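Local coordinates for protein SOXA (Paracoccus denitrificans, PDB 2C1D) that catalyses, as the diheme subunit of the SoxAX cytochrome complex, the joining of thiosulfate to a carrier-protein cysteine in bacterial sulfur oxidation, at residues S142-I154 / L246-G259. Numbering follows the deposited sequence.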
ATOM      1  N   SER A 142      -1.992 -17.661 -11.432  1.00 23.88           N
ATOM      2  CA  SER A 142      -1.891 -17.621  -9.965  1.00 24.20           C
ATOM      3  C   SER A 142      -2.713 -18.743  -9.359  1.00 24.14           C
ATOM      4  O   SER A 142      -2.284 -19.397  -8.401  1.00 23.20           O
ATOM      5  CB  SER A 142      -2.311 -16.259  -9.394  1.00 24.48           C
ATOM      6  OG  SER A 142      -2.214 -16.261  -7.965  1.00 24.24           O
ATOM      7  N   LEU A 143      -3.861 -19.034  -9.962  1.00 24.53           N
ATOM      8  CA  LEU A 143      -4.710 -20.134  -9.486  1.00 25.06           C
ATOM      9  C   LEU A 143      -4.035 -21.511  -9.515  1.00 25.14           C
ATOM     10  O   LEU A 143      -4.410 -22.403  -8.776  1.00 25.07           O
ATOM     11  CB  LEU A 143      -5.998 -20.214 -10.317  1.00 26.47           C
ATOM     12  CG  LEU A 143      -7.135 -21.106  -9.758  1.00 31.22           C
ATOM     13  CD1 LEU A 143      -7.520 -20.830  -8.325  1.00 32.50           C
ATOM     14  CD2 LEU A 143      -8.394 -20.999 -10.596  1.00 35.58           C
ATOM     15  N   GLN A 144      -3.044 -21.683 -10.384  1.00 24.69           N
ATOM     16  CA  GLN A 144      -2.344 -22.956 -10.531  1.00 23.91           C
ATOM     17  C   GLN A 144      -1.374 -23.229  -9.364  1.00 23.84           C
ATOM     18  O   GLN A 144      -0.793 -24.307  -9.272  1.00 23.19           O
ATOM     19  CB  GLN A 144      -1.634 -23.008 -11.886  1.00 23.66           C
ATOM     20  CG  GLN A 144      -2.505 -22.562 -13.114  1.00 22.63           C
ATOM     21  CD  GLN A 144      -3.876 -23.219 -13.184  1.00 24.43           C
ATOM     22  OE1 GLN A 144      -4.904 -22.548 -13.392  1.00 28.64           O
ATOM     23  NE2 GLN A 144      -3.900 -24.508 -13.039  1.00 20.75           N
ATOM     24  N   SER A 145      -1.233 -22.273  -8.459  1.00 23.68           N
ATOM     25  CA  SER A 145      -0.473 -22.476  -7.237  1.00 23.91           C
ATOM     26  C   SER A 145      -1.320 -22.278  -5.975  1.00 24.26           C
ATOM     27  O   SER A 145      -0.802 -22.238  -4.861  1.00 23.52           O
ATOM     28  CB  SER A 145       0.706 -21.504  -7.206  1.00 24.79           C
ATOM     29  OG  SER A 145       1.665 -21.820  -8.183  1.00 22.56           O
ATOM     30  N   ARG A 146      -2.627 -22.144  -6.119  1.00 24.96           N
ATOM     31  CA  ARG A 146      -3.464 -21.900  -4.925  1.00 24.83           C
ATOM     32  C   ARG A 146      -3.301 -22.995  -3.869  1.00 24.85           C
ATOM     33  O   ARG A 146      -3.300 -24.211  -4.180  1.00 23.59           O
ATOM     34  CB  ARG A 146      -4.932 -21.705  -5.319  1.00 25.03           C
ATOM     35  CG  ARG A 146      -5.895 -21.516  -4.151  1.00 24.38           C
ATOM     36  CD  ARG A 146      -7.241 -21.011  -4.551  1.00 25.67           C
ATOM     37  NE  ARG A 146      -8.015 -22.011  -5.289  1.00 25.66           N
ATOM     38  CZ  ARG A 146      -9.271 -21.810  -5.714  1.00 29.01           C
ATOM     39  NH1 ARG A 146      -9.872 -20.654  -5.488  1.00 28.52           N
ATOM     40  NH2 ARG A 146      -9.929 -22.774  -6.367  1.00 28.88           N
ATOM     41  N   GLY A 147      -3.126 -22.564  -2.620  1.00 24.66           N
ATOM     42  CA  GLY A 147      -2.867 -23.469  -1.520  1.00 25.30           C
ATOM     43  C   GLY A 147      -1.416 -23.831  -1.268  1.00 26.99           C
ATOM     44  O   GLY A 147      -1.075 -24.360  -0.189  1.00 27.10           O
ATOM     45  N   MET A 148      -0.553 -23.581  -2.256  1.00 26.47           N
ATOM     46  CA  MET A 148       0.862 -23.793  -2.079  1.00 26.47           C
ATOM     47  C   MET A 148       1.453 -22.672  -1.261  1.00 25.61           C
ATOM     48  O   MET A 148       1.000 -21.515  -1.335  1.00 24.54           O
ATOM     49  CB  MET A 148       1.554 -23.885  -3.425  1.00 26.94           C
ATOM     50  CG  MET A 148       1.088 -25.103  -4.230  1.00 29.51           C
ATOM     51  SD  MET A 148       1.889 -25.118  -5.825  1.00 31.28           S
ATOM     52  CE  MET A 148       1.080 -26.394  -6.628  1.00 36.64           C
ATOM     53  N   ALA A 149       2.459 -23.012  -0.464  1.00 24.43           N
ATOM     54  CA  ALA A 149       3.135 -22.018   0.330  1.00 24.89           C
ATOM     55  C   ALA A 149       3.967 -21.099  -0.566  1.00 24.13           C
ATOM     56  O   ALA A 149       4.726 -21.567  -1.423  1.00 24.05           O
ATOM     57  CB  ALA A 149       4.036 -22.687   1.339  1.00 26.07           C
ATOM     58  N   VAL A 150       3.771 -19.801  -0.398  1.00 23.93           N
ATOM     59  CA  VAL A 150       4.687 -18.792  -0.928  1.00 24.42           C
ATOM     60  C   VAL A 150       6.069 -19.163  -0.431  1.00 25.14           C
ATOM     61  O   VAL A 150       6.287 -19.419   0.761  1.00 24.54           O
ATOM     62  CB  VAL A 150       4.325 -17.358  -0.424  1.00 24.68           C
ATOM     63  CG1 VAL A 150       5.423 -16.338  -0.773  1.00 24.03           C
ATOM     64  CG2 VAL A 150       2.987 -16.903  -0.973  1.00 24.49           C
ATOM     65  N   ASN A 151       6.993 -19.209  -1.361  1.00 25.98           N
ATOM     66  CA  ASN A 151       8.342 -19.640  -1.095  1.00 26.42           C
ATOM     67  C   ASN A 151       9.255 -18.950  -2.086  1.00 26.24           C
ATOM     68  O   ASN A 151       9.766 -19.550  -3.018  1.00 26.21           O
ATOM     69  CB  ASN A 151       8.449 -21.163  -1.257  1.00 27.13           C
ATOM     70  CG  ASN A 151       9.819 -21.690  -0.894  1.00 28.00           C
ATOM     71  OD1 ASN A 151      10.548 -21.068  -0.128  1.00 32.16           O
ATOM     72  ND2 ASN A 151      10.182 -22.827  -1.460  1.00 29.03           N
ATOM     73  N   VAL A 152       9.469 -17.674  -1.879  1.00 26.71           N
ATOM     74  CA  VAL A 152      10.385 -16.966  -2.750  1.00 27.08           C
ATOM     75  C   VAL A 152      11.791 -16.952  -2.152  1.00 26.56           C
ATOM     76  O   VAL A 152      12.005 -16.684  -0.950  1.00 26.15           O
ATOM     77  CB  VAL A 152       9.882 -15.554  -3.221  1.00 28.56           C
ATOM     78  CG1 VAL A 152       8.420 -15.334  -2.939  1.00 29.00           C
ATOM     79  CG2 VAL A 152      10.752 -14.428  -2.767  1.00 30.01           C
ATOM     80  N   LYS A 153      12.729 -17.266  -3.026  1.00 26.35           N
ATOM     81  CA  LYS A 153      14.147 -17.288  -2.740  1.00 26.83           C
ATOM     82  C   LYS A 153      14.707 -15.860  -2.619  1.00 26.66           C
ATOM     83  O   LYS A 153      14.448 -15.007  -3.444  1.00 25.48           O
ATOM     84  CB  LYS A 153      14.855 -18.079  -3.854  1.00 27.09           C
ATOM     85  CG  LYS A 153      16.390 -18.209  -3.729  1.00 28.59           C
ATOM     86  CD  LYS A 153      16.937 -19.119  -4.862  1.00 30.61           C
ATOM     87  CE  LYS A 153      18.416 -19.469  -4.700  1.00 31.74           C
ATOM     88  NZ  LYS A 153      19.217 -18.282  -4.459  1.00 32.21           N
ATOM     89  N   ILE A 154      15.455 -15.606  -1.557  1.00 28.02           N
ATOM     90  CA  ILE A 154      16.006 -14.277  -1.314  1.00 29.40           C
ATOM     91  C   ILE A 154      17.527 -14.198  -1.254  1.00 30.69           C
ATOM     92  O   ILE A 154      18.065 -13.090  -1.104  1.00 31.34           O
ATOM     93  CB  ILE A 154      15.423 -13.687  -0.034  1.00 29.26           C
ATOM     94  CG1 ILE A 154      15.939 -14.430   1.206  1.00 30.13           C
ATOM     95  CG2 ILE A 154      13.922 -13.701  -0.107  1.00 30.41           C
ATOM     96  CD1 ILE A 154      15.421 -13.848   2.463  1.00 31.19           C
ATOM     97  N   LEU A 246       9.629  -8.542  -5.402  1.00 24.13           N
ATOM     98  CA  LEU A 246      10.444  -9.644  -4.865  1.00 24.38           C
ATOM     99  C   LEU A 246      10.554  -9.549  -3.356  1.00 23.92           C
ATOM    100  O   LEU A 246      10.341 -10.535  -2.639  1.00 22.95           O
ATOM    101  CB  LEU A 246      11.858  -9.626  -5.475  1.00 24.97           C
ATOM    102  CG  LEU A 246      12.927 -10.581  -4.912  1.00 26.31           C
ATOM    103  CD1 LEU A 246      12.598 -12.066  -5.185  1.00 27.29           C
ATOM    104  CD2 LEU A 246      14.291 -10.232  -5.483  1.00 26.50           C
ATOM    105  N   TYR A 247      10.859  -8.352  -2.881  1.00 23.42           N
ATOM    106  CA  TYR A 247      11.031  -8.137  -1.467  1.00 24.19           C
ATOM    107  C   TYR A 247       9.700  -8.338  -0.704  1.00 24.06           C
ATOM    108  O   TYR A 247       9.660  -9.039   0.303  1.00 24.48           O
ATOM    109  CB  TYR A 247      11.638  -6.765  -1.183  1.00 24.15           C
ATOM    110  CG  TYR A 247      11.759  -6.544   0.276  1.00 24.56           C
ATOM    111  CD1 TYR A 247      12.741  -7.201   1.012  1.00 26.38           C
ATOM    112  CD2 TYR A 247      10.864  -5.726   0.946  1.00 25.43           C
ATOM    113  CE1 TYR A 247      12.841  -7.025   2.392  1.00 24.71           C
ATOM    114  CE2 TYR A 247      10.943  -5.565   2.314  1.00 24.87           C
ATOM    115  CZ  TYR A 247      11.937  -6.219   3.030  1.00 26.25           C
ATOM    116  OH  TYR A 247      11.993  -6.055   4.400  1.00 27.12           O
ATOM    117  N   VAL A 248       8.621  -7.739  -1.198  1.00 24.39           N
ATOM    118  CA  VAL A 248       7.327  -7.783  -0.502  1.00 24.44           C
ATOM    119  C   VAL A 248       6.762  -9.204  -0.550  1.00 24.24           C
ATOM    120  O   VAL A 248       6.255  -9.694   0.444  1.00 25.44           O
ATOM    121  CB  VAL A 248       6.326  -6.747  -1.061  1.00 24.33           C
ATOM    122  CG1 VAL A 248       4.955  -6.834  -0.365  1.00 23.87           C
ATOM    123  CG2 VAL A 248       6.866  -5.345  -0.865  1.00 25.42           C
ATOM    124  N   ALA A 249       6.892  -9.885  -1.683  1.00 23.98           N
ATOM    125  CA  ALA A 249       6.510 -11.287  -1.763  1.00 24.46           C
ATOM    126  C   ALA A 249       7.123 -12.142  -0.638  1.00 24.57           C
ATOM    127  O   ALA A 249       6.447 -12.975  -0.041  1.00 24.55           O
ATOM    128  CB  ALA A 249       6.890 -11.875  -3.124  1.00 24.15           C
ATOM    129  N   SER A 250       8.410 -11.942  -0.395  1.00 25.02           N
ATOM    130  CA  SER A 250       9.167 -12.730   0.573  1.00 24.94           C
ATOM    131  C   SER A 250       8.727 -12.429   1.994  1.00 25.02           C
ATOM    132  O   SER A 250       8.882 -13.281   2.859  1.00 25.96           O
ATOM    133  CB  SER A 250      10.677 -12.518   0.401  1.00 25.03           C
ATOM    134  OG  SER A 250      11.107 -11.261   0.905  1.00 24.19           O
ATOM    135  N   ARG A 251       8.167 -11.237   2.259  1.00 24.98           N
ATOM    136  CA  ARG A 251       7.621 -10.938   3.578  1.00 24.98           C
ATOM    137  C   ARG A 251       6.441 -11.848   3.944  1.00 24.83           C
ATOM    138  O   ARG A 251       6.111 -11.995   5.118  1.00 24.64           O
ATOM    139  CB  ARG A 251       7.208  -9.470   3.720  1.00 25.09           C
ATOM    140  CG  ARG A 251       8.380  -8.477   3.652  1.00 25.48           C
ATOM    141  CD  ARG A 251       7.910  -7.033   3.544  1.00 24.42           C
ATOM    142  NE  ARG A 251       7.338  -6.569   4.790  1.00 24.77           N
ATOM    143  CZ  ARG A 251       8.048  -6.086   5.804  1.00 26.59           C
ATOM    144  NH1 ARG A 251       9.370  -5.954   5.715  1.00 25.70           N
ATOM    145  NH2 ARG A 251       7.418  -5.679   6.895  1.00 25.76           N
ATOM    146  N   GLY A 252       5.823 -12.474   2.952  1.00 24.39           N
ATOM    147  CA  GLY A 252       4.766 -13.436   3.214  1.00 24.40           C
ATOM    148  C   GLY A 252       5.147 -14.877   2.969  1.00 24.81           C
ATOM    149  O   GLY A 252       4.265 -15.720   2.839  1.00 25.83           O
ATOM    150  N   ASN A 253       6.442 -15.183   2.902  1.00 25.16           N
ATOM    151  CA  ASN A 253       6.905 -16.574   2.788  1.00 25.57           C
ATOM    152  C   ASN A 253       6.297 -17.423   3.896  1.00 26.10           C
ATOM    153  O   ASN A 253       6.394 -17.066   5.090  1.00 25.36           O
ATOM    154  CB  ASN A 253       8.432 -16.642   2.879  1.00 25.78           C
ATOM    155  CG  ASN A 253       9.106 -16.444   1.550  1.00 27.05           C
ATOM    156  OD1 ASN A 253       8.451 -16.469   0.507  1.00 26.71           O
ATOM    157  ND2 ASN A 253      10.436 -16.287   1.571  1.00 25.59           N
ATOM    158  N   GLY A 254       5.636 -18.514   3.507  1.00 26.54           N
ATOM    159  CA  GLY A 254       4.963 -19.399   4.449  1.00 26.71           C
ATOM    160  C   GLY A 254       3.454 -19.301   4.367  1.00 27.06           C
ATOM    161  O   GLY A 254       2.749 -20.289   4.575  1.00 26.57           O
ATOM    162  N   LEU A 255       2.937 -18.110   4.081  1.00 27.48           N
ATOM    163  CA  LEU A 255       1.514 -17.972   3.778  1.00 27.88           C
ATOM    164  C   LEU A 255       1.213 -18.697   2.465  1.00 27.71           C
ATOM    165  O   LEU A 255       2.097 -18.838   1.607  1.00 29.03           O
ATOM    166  CB  LEU A 255       1.118 -16.497   3.663  1.00 27.85           C
ATOM    167  CG  LEU A 255       1.223 -15.658   4.935  1.00 28.60           C
ATOM    168  CD1 LEU A 255       1.190 -14.187   4.592  1.00 27.55           C
ATOM    169  CD2 LEU A 255       0.113 -16.001   5.921  1.00 30.19           C
ATOM    170  N   SER A 256      -0.024 -19.142   2.289  1.00 26.62           N
ATOM    171  CA  SER A 256      -0.425 -19.737   1.034  1.00 26.02           C
ATOM    172  C   SER A 256      -0.687 -18.694  -0.055  1.00 25.12           C
ATOM    173  O   SER A 256      -1.181 -17.571   0.165  1.00 25.82           O
ATOM    174  CB  SER A 256      -1.698 -20.597   1.173  1.00 26.45           C
ATOM    175  OG  SER A 256      -1.568 -21.625   2.144  1.00 26.37           O
ATOM    176  N   VAL A 257      -0.409 -19.108  -1.267  1.00 24.55           N
ATOM    177  CA  VAL A 257      -0.939 -18.439  -2.419  1.00 23.44           C
ATOM    178  C   VAL A 257      -2.467 -18.552  -2.336  1.00 23.73           C
ATOM    179  O   VAL A 257      -3.002 -19.654  -2.332  1.00 23.81           O
ATOM    180  CB  VAL A 257      -0.428 -19.101  -3.702  1.00 22.78           C
ATOM    181  CG1 VAL A 257      -1.081 -18.494  -4.889  1.00 23.02           C
ATOM    182  CG2 VAL A 257       1.078 -18.930  -3.825  1.00 23.31           C
ATOM    183  N   GLU A 258      -3.164 -17.423  -2.301  1.00 23.74           N
ATOM    184  CA  GLU A 258      -4.631 -17.434  -2.238  1.00 23.97           C
ATOM    185  C   GLU A 258      -5.278 -17.745  -3.592  1.00 24.13           C
ATOM    186  O   GLU A 258      -6.429 -18.198  -3.631  1.00 24.89           O
ATOM    187  CB  GLU A 258      -5.152 -16.125  -1.626  1.00 24.37           C
ATOM    188  CG  GLU A 258      -4.699 -16.009  -0.168  1.00 24.74           C
ATOM    189  CD  GLU A 258      -5.139 -14.763   0.579  1.00 25.58           C
ATOM    190  OE1 GLU A 258      -6.163 -14.129   0.247  1.00 25.42           O
ATOM    191  OE2 GLU A 258      -4.456 -14.432   1.576  1.00 26.68           O
ATOM    192  N   GLY A 259      -4.523 -17.567  -4.675  1.00 23.67           N
ATOM    193  CA  GLY A 259      -5.028 -17.694  -6.036  1.00 24.02           C
ATOM    194  C   GLY A 259      -5.478 -16.344  -6.520  1.00 24.25           C
ATOM    195  O   GLY A 259      -4.696 -15.596  -7.080  1.00 24.30           O
TER
HETATM  196  O   HOH W   1      -8.752 -17.943  -4.852  1.00 25.71           O
HETATM  197  O   HOH W   2       0.351 -23.159   1.896  1.00 32.85           O
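Asn253, in the type II turn Gly252-Leu255, lays its side-chain amide against the backbone of Val152 and takes up both its N-H and its C=O, just past the backbone pairing of Val150. OD1 accepts from Val152 N at 2.9 Å, the donor standing 32° out of the carbonyl plane, while ND2 donates to Val152 O at 3.0 Å on an in-plane lone pair. With an alanine in place of Asn253, Val152 N and O would probably both lose these mates, and that polar link between the chains. Further along, 147-150 and 254-257 run antiparallel around a single bridge at Ala149 and Ser256. Val150 N donates to Leu255 O and Val150 O accepts from Gly254 N; beyond the bridge, Val257 N reaches Met148 O at 2.8 Å, nearly straight, and Gly147 N returns to Val257 O. A water donates to Gly147 O and also meets Ser256 OG, which is hydrogen-bonded to Val19 N as well. At the far end Ser142 OG, turned anti to its own N (chi1 179°), donates to Gly259 O at 2.7 Å, and a second water links Arg146 NH1 to Glu258 O; Arg146 NH2 forms a salt bridge with Asp53. Val150 CG2 meets Val257 CG2 at 4.0 Å, the side chains crossing at about a right angle, and Val152 sets CG2 on Leu246 CD1 and CG1 on Ala249 CB. The contact thus ties the chain leaving helix 132-143, in one cytochrome c domain, to that leaving helix 239-251, in the other, with helix 159-170 against Ile154 and Leu246 and strand 16-22 against Arg146 and Ser256.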